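Local coordinates for xyloglucan-specific endo-beta-1,4-glucanase BoGH5A (Bacteroides ovatus, PDB 3ZMR), which hydrolyses beta-1,4-glucosidic linkages inside the xyloglucan backbone with retention of configuration, releasing xyloglucan oligosaccharides, at residues A[169-174]-A[209-214]. Numbering follows the deposited sequence.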
ATOM      1  N   ASP A 169      12.515  10.836  10.967  1.00 11.27           N
ATOM      2  CA  ASP A 169      12.029  11.857  10.048  1.00 12.64           C
ATOM      3  C   ASP A 169      10.622  11.644   9.488  1.00  9.96           C
ATOM      4  O   ASP A 169      10.103  12.510   8.795  1.00 10.64           O
ATOM      5  CB  ASP A 169      13.035  12.082   8.938  1.00 16.91           C
ATOM      6  CG  ASP A 169      14.320  12.748   9.461  1.00 22.90           C
ATOM      7  OD1 ASP A 169      14.270  13.727  10.278  1.00 24.91           O
ATOM      8  OD2 ASP A 169      15.378  12.273   9.093  1.00 30.19           O
ATOM      9  N   VAL A 170      10.022  10.491   9.793  1.00  8.99           N
ATOM     10  CA  VAL A 170       8.680  10.119   9.299  1.00 10.27           C
ATOM     11  C   VAL A 170       7.843   9.563  10.438  1.00  9.31           C
ATOM     12  O   VAL A 170       8.341   8.782  11.244  1.00  9.61           O
ATOM     13  CB  VAL A 170       8.742   8.991   8.228  1.00 12.24           C
ATOM     14  CG1 VAL A 170       7.357   8.679   7.657  1.00 17.51           C
ATOM     15  CG2 VAL A 170       9.700   9.317   7.124  1.00 12.89           C
ATOM     16  N   VAL A 171       6.576   9.919  10.464  1.00  8.54           N
ATOM     17  CA  VAL A 171       5.611   9.262  11.357  1.00  7.66           C
ATOM     18  C   VAL A 171       4.448   8.744  10.509  1.00  8.20           C
ATOM     19  O   VAL A 171       3.932   9.460   9.634  1.00 10.79           O
ATOM     20  CB  VAL A 171       5.127  10.168  12.509  1.00 12.75           C
ATOM     21  CG1 VAL A 171       4.395  11.419  12.035  1.00 10.38           C
ATOM     22  CG2 VAL A 171       4.278   9.393  13.499  1.00 17.94           C
ATOM     23  N   ARG A 172       4.094   7.477  10.711  1.00  8.84           N
ATOM     24  CA  ARG A 172       2.855   6.911  10.179  1.00  8.21           C
ATOM     25  C   ARG A 172       1.811   6.949  11.281  1.00  7.96           C
ATOM     26  O   ARG A 172       2.068   6.526  12.420  1.00  8.58           O
ATOM     27  CB  ARG A 172       3.094   5.473   9.701  1.00 12.14           C
ATOM     28  CG  ARG A 172       1.863   4.754   9.163  1.00  9.05           C
ATOM     29  CD  ARG A 172       2.258   3.474   8.484  1.00  9.76           C
ATOM     30  NE  ARG A 172       1.195   2.642   7.941  1.00  9.35           N
ATOM     31  CZ  ARG A 172       0.643   1.601   8.571  1.00  8.93           C
ATOM     32  NH1 ARG A 172       0.937   1.317   9.830  1.00  8.50           N
ATOM     33  NH2 ARG A 172      -0.221   0.817   7.941  1.00  9.09           N
ATOM     34  N   ILE A 173       0.664   7.538  10.940  1.00  7.57           N
ATOM     35  CA  ILE A 173      -0.490   7.722  11.817  1.00  7.94           C
ATOM     36  C   ILE A 173      -1.625   6.878  11.248  1.00  7.31           C
ATOM     37  O   ILE A 173      -2.343   7.324  10.343  1.00  8.33           O
ATOM     38  CB  ILE A 173      -0.895   9.199  11.941  1.00  9.03           C
ATOM     39  CG1 ILE A 173       0.286  10.056  12.385  1.00 10.07           C
ATOM     40  CG2 ILE A 173      -2.077   9.360  12.891  1.00  8.49           C
ATOM     41  CD1 ILE A 173      -0.004  11.544  12.520  1.00 10.70           C
ATOM     42  N   PRO A 174      -1.799   5.637  11.735  1.00  7.32           N
ATOM     43  CA  PRO A 174      -2.987   4.873  11.366  1.00  6.47           C
ATOM     44  C   PRO A 174      -4.254   5.621  11.823  1.00  7.99           C
ATOM     45  O   PRO A 174      -4.257   6.223  12.919  1.00  8.48           O
ATOM     46  CB  PRO A 174      -2.811   3.571  12.170  1.00  9.12           C
ATOM     47  CG  PRO A 174      -1.356   3.432  12.353  1.00  8.96           C
ATOM     48  CD  PRO A 174      -0.886   4.823  12.575  1.00  7.68           C
ATOM     49  N   LEU A 209       8.311  16.645  10.729  1.00 12.17           N
ATOM     50  CA  LEU A 209       8.208  15.267  10.227  1.00  9.24           C
ATOM     51  C   LEU A 209       7.472  15.137   8.887  1.00  8.60           C
ATOM     52  O   LEU A 209       6.556  15.913   8.593  1.00 11.22           O
ATOM     53  CB  LEU A 209       7.461  14.435  11.267  1.00  9.65           C
ATOM     54  CG  LEU A 209       8.142  14.318  12.635  1.00 10.33           C
ATOM     55  CD1 LEU A 209       7.142  13.782  13.646  1.00 11.57           C
ATOM     56  CD2 LEU A 209       9.365  13.395  12.521  1.00 12.14           C
ATOM     57  N   TYR A 210       7.851  14.136   8.092  1.00  8.26           N
ATOM     58  CA  TYR A 210       6.939  13.570   7.096  1.00  8.59           C
ATOM     59  C   TYR A 210       5.828  12.853   7.816  1.00  8.46           C
ATOM     60  O   TYR A 210       6.067  12.211   8.843  1.00  8.78           O
ATOM     61  CB  TYR A 210       7.654  12.610   6.147  1.00  9.85           C
ATOM     62  CG  TYR A 210       8.576  13.272   5.143  1.00 10.72           C
ATOM     63  CD1 TYR A 210       8.117  13.646   3.897  1.00 10.52           C
ATOM     64  CD2 TYR A 210       9.920  13.468   5.432  1.00 12.28           C
ATOM     65  CE1 TYR A 210       8.953  14.227   2.965  1.00 11.04           C
ATOM     66  CE2 TYR A 210      10.756  14.076   4.522  1.00 11.95           C
ATOM     67  CZ  TYR A 210      10.252  14.465   3.284  1.00 11.30           C
ATOM     68  OH  TYR A 210      11.083  15.056   2.351  1.00 14.54           O
ATOM     69  N   VAL A 211       4.615  12.922   7.262  1.00  9.66           N
ATOM     70  CA  VAL A 211       3.430  12.325   7.879  1.00  8.51           C
ATOM     71  C   VAL A 211       2.711  11.457   6.862  1.00  7.70           C
ATOM     72  O   VAL A 211       2.480  11.905   5.745  1.00  8.94           O
ATOM     73  CB  VAL A 211       2.467  13.375   8.445  1.00  9.56           C
ATOM     74  CG1 VAL A 211       1.229  12.710   9.019  1.00 10.98           C
ATOM     75  CG2 VAL A 211       3.213  14.239   9.484  1.00 14.38           C
ATOM     76  N   ILE A 212       2.381  10.235   7.238  1.00  7.30           N
ATOM     77  CA  ILE A 212       1.561   9.328   6.476  1.00  6.68           C
ATOM     78  C   ILE A 212       0.250   9.078   7.230  1.00  8.11           C
ATOM     79  O   ILE A 212       0.290   8.686   8.412  1.00  8.54           O
ATOM     80  CB  ILE A 212       2.268   7.976   6.249  1.00  8.59           C
ATOM     81  CG1 ILE A 212       3.569   8.111   5.462  1.00  8.76           C
ATOM     82  CG2 ILE A 212       1.330   6.995   5.558  1.00  9.09           C
ATOM     83  CD1 ILE A 212       4.526   6.943   5.624  1.00 10.24           C
ATOM     84  N   ILE A 213      -0.895   9.321   6.603  1.00  9.28           N
ATOM     85  CA  ILE A 213      -2.207   8.926   7.153  1.00 10.45           C
ATOM     86  C   ILE A 213      -2.827   7.862   6.260  1.00  7.33           C
ATOM     87  O   ILE A 213      -2.645   7.888   5.036  1.00  9.24           O
ATOM     88  CB  ILE A 213      -3.169  10.109   7.341  1.00  8.10           C
ATOM     89  CG1 ILE A 213      -3.422  10.865   6.036  1.00  9.14           C
ATOM     90  CG2 ILE A 213      -2.640  11.029   8.435  1.00 10.47           C
ATOM     91  CD1 ILE A 213      -4.480  11.944   6.159  1.00 14.32           C
ATOM     92  N   ASN A 214      -3.558   6.933   6.848  1.00  9.63           N
ATOM     93  CA  ASN A 214      -4.220   5.876   6.108  1.00  7.96           C
ATOM     94  C   ASN A 214      -5.691   5.754   6.500  1.00  8.73           C
ATOM     95  O   ASN A 214      -6.230   6.576   7.246  1.00 10.45           O
ATOM     96  CB  ASN A 214      -3.465   4.561   6.234  1.00  8.73           C
ATOM     97  CG  ASN A 214      -3.714   3.840   7.544  1.00  9.40           C
ATOM     98  OD1 ASN A 214      -4.425   4.328   8.428  1.00  8.94           O
ATOM     99  ND2 ASN A 214      -3.065   2.709   7.708  1.00  9.42           N
TER
HETATM  100  O   HOH W   1      -1.163   1.772   5.369  1.00  9.43           O
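Val171 and Ile173 clip into the backbone of 209-214, each through its N-H: Val171 N donates to Tyr210 O at 2.9 Å, and Ile173 N meets Ile212 O almost head-on at 2.8 Å. Returning the grip, Tyr210 N and Ile212 N donate to Asp169 O and Val171 O. The two strands run parallel, 4.7 Å apart between the axes of the short segments. On the face with Val171 and Ile173, Val171 CG1 sits between backbone N and carbonyl carbon (chi1 62°), where it touches both Leu209 CD1 and Val211 CG2, each at 4.0 Å. Farther along, Ile173 CD1 reaches back to Val211 CG1 at 3.9 Å. Helix 191-206 packs on this face, with Ala204 against both Val171 and Val211.

The other face, inside the barrel, changes character along its length. At its N-terminal end Val170 CG1 meets the tip of Ile212, and helix 115-122 closes over Val170 and Tyr210. Beyond them Arg172 runs out extended from an anti CG (chi1 178°), bringing its guanidinium beside the Asn214 amide, with the two planes 79° apart. Arg172 NH2 and Asn214 ND2, 3.4 Å apart, are both donors; instead of bonding each other, both donate to one water, which lies in the guanidinium plane, 2.9 Å from Arg172 NH2. Asn214 OD1 bonds Val175 N and its ND2 bonds His216 ND1, which fixes the amide's rotation, while Arg172 bonds Asn127 and Asn261 and forms salt bridges with Glu334 and Glu395, the inferred nucleophile.

These are neighbouring second and third strands of the family 5 (beta/alpha)8 barrel, and their pairing sets a buried arginine beneath the substrate cleft, where its positive charge would be expected to favour the carboxylate form of Glu334.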